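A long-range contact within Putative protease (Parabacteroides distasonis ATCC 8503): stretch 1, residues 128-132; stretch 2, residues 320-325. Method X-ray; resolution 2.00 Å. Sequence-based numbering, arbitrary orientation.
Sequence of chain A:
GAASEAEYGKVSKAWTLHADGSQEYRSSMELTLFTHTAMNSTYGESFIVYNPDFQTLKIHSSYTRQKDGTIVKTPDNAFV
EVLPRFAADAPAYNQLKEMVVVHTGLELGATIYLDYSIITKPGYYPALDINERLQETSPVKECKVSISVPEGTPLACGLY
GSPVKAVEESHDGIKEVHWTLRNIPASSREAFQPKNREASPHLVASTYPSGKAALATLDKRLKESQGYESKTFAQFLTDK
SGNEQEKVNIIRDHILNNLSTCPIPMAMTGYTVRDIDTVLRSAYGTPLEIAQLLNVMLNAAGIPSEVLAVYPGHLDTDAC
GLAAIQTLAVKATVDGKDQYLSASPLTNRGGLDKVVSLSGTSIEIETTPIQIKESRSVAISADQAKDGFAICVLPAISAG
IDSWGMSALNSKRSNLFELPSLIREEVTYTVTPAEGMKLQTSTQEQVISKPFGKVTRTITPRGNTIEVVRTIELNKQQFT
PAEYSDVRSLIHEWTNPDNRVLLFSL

Stretch 1 128-132: LDINE
Stretch 2 (320-325) CGLAAI

Residues 129-132 form an extended strand (phi/psi -147/102 at Asp129, -121/137 at Ile130, -146/85 at Asn131) that lies beside a type I turn from Leu322 to Ile325, closed by Ile325 N to Leu322 O at 3.0 Å. The two run in the same sense: Asp129 CA sits 5.5 Å from Gly321 CA, and Asn131 CA 5.4 Å from Ala323 CA. Strand alternation sends the CA-to-CB bonds of Asp129 and Asn131 toward the turn and that of Ile130 (m, chi2 t) away. Asp129, chi1 t (-167°) and chi2 -16°, extends its carboxylate to the start of the turn, where backbone amides are free to donate: Leu322 N binds OD2 at 2.6 Å and Ala323 N binds OD1 at 3.0 Å, the latter nearly straight at 162°. Gly321 CA lies 3.3 Å from Asp129 OD1; an ideal CB there would fall 2.3 Å from that oxygen, a clash. Asn131, chi1 t (177°) and chi2 37°, places ND2 3.3 Å from Ala323 O in a weak hydrogen bond, while its CB packs 3.8 Å from Ala323 CB. Ala323 CB, a small methyl on a CA-to-CB bond directed toward the strand, also lies 3.3 Å from Asp129 OD1 and 4.0 Å from Ile130 C. A water accepts from Gly321 N (3.0 Å) and lies 2.7 Å from Asp129 OD1 and 2.9 Å from Ile130 O, bridging the stretches.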

# COMPACT_ATOMS: atom_id res chain seq x y z
N LEU A 128 19.43 0.87 13.30
CA LEU A 128 19.31 -0.05 12.18
C LEU A 128 17.85 -0.53 12.17
O LEU A 128 17.35 -1.03 13.18
CB LEU A 128 20.31 -1.22 12.30
CG LEU A 128 20.30 -2.22 11.16
CD1 LEU A 128 20.55 -1.52 9.79
CD2 LEU A 128 21.34 -3.35 11.29
N ASP A 129 17.17 -0.39 11.04
CA ASP A 129 15.73 -0.54 10.97
C ASP A 129 15.38 -1.13 9.57
O ASP A 129 15.43 -0.41 8.59
CB ASP A 129 15.08 0.84 11.18
CG ASP A 129 13.57 0.78 11.44
OD1 ASP A 129 12.89 -0.26 11.19
OD2 ASP A 129 13.05 1.82 11.93
N ILE A 130 15.10 -2.42 9.52
CA ILE A 130 15.02 -3.19 8.28
C ILE A 130 13.63 -3.80 8.16
O ILE A 130 13.07 -4.27 9.14
CB ILE A 130 16.07 -4.33 8.30
CG1 ILE A 130 17.50 -3.76 8.36
CG2 ILE A 130 15.99 -5.20 7.07
CD1 ILE A 130 18.52 -4.79 8.83
N ASN A 131 13.08 -3.73 6.94
CA ASN A 131 11.89 -4.44 6.54
C ASN A 131 12.05 -4.80 5.07
O ASN A 131 11.59 -4.07 4.19
CB ASN A 131 10.64 -3.56 6.73
CG ASN A 131 9.38 -4.25 6.25
OD1 ASN A 131 9.21 -5.46 6.41
ND2 ASN A 131 8.47 -3.47 5.69
N GLU A 132 12.71 -5.91 4.78
CA GLU A 132 13.12 -6.17 3.42
C GLU A 132 12.36 -7.33 2.82
O GLU A 132 12.37 -8.43 3.35
CB GLU A 132 14.62 -6.45 3.36
CG GLU A 132 15.19 -6.50 1.96
CD GLU A 132 15.38 -5.12 1.35
OE1 GLU A 132 15.18 -4.12 2.07
OE2 GLU A 132 15.74 -5.05 0.16
N CYS A 320 9.79 -4.86 15.85
CA CYS A 320 10.15 -4.12 14.67
C CYS A 320 10.33 -2.63 14.91
O CYS A 320 10.01 -2.12 15.97
CB CYS A 320 9.21 -4.39 13.56
SG CYS A 320 7.61 -3.78 13.90
N GLY A 321 10.93 -1.97 13.93
CA GLY A 321 11.16 -0.53 13.97
C GLY A 321 10.13 0.19 13.10
O GLY A 321 8.98 -0.27 12.91
N LEU A 322 10.54 1.32 12.58
CA LEU A 322 9.66 2.17 11.78
C LEU A 322 9.54 1.70 10.32
O LEU A 322 8.57 2.03 9.65
CB LEU A 322 10.17 3.61 11.87
CG LEU A 322 10.30 4.22 13.29
CD1 LEU A 322 10.77 5.70 13.19
CD2 LEU A 322 9.01 4.11 14.16
N ALA A 323 10.51 0.92 9.85
CA ALA A 323 10.54 0.46 8.46
C ALA A 323 9.37 -0.45 8.14
O ALA A 323 8.92 -0.46 7.02
CB ALA A 323 11.92 -0.23 8.08
N ALA A 324 8.83 -1.15 9.13
CA ALA A 324 7.67 -2.00 8.94
C ALA A 324 6.32 -1.20 8.91
O ALA A 324 5.29 -1.80 8.63
CB ALA A 324 7.63 -3.05 10.06
N ILE A 325 6.33 0.11 9.19
CA ILE A 325 5.09 0.90 9.16
C ILE A 325 4.62 1.04 7.70
O ILE A 325 5.42 1.42 6.85
CB ILE A 325 5.26 2.26 9.81
CG1 ILE A 325 5.60 2.10 11.30
CG2 ILE A 325 3.99 3.16 9.63
CD1 ILE A 325 6.00 3.42 12.01
O HOH W 1 11.70 -2.66 11.13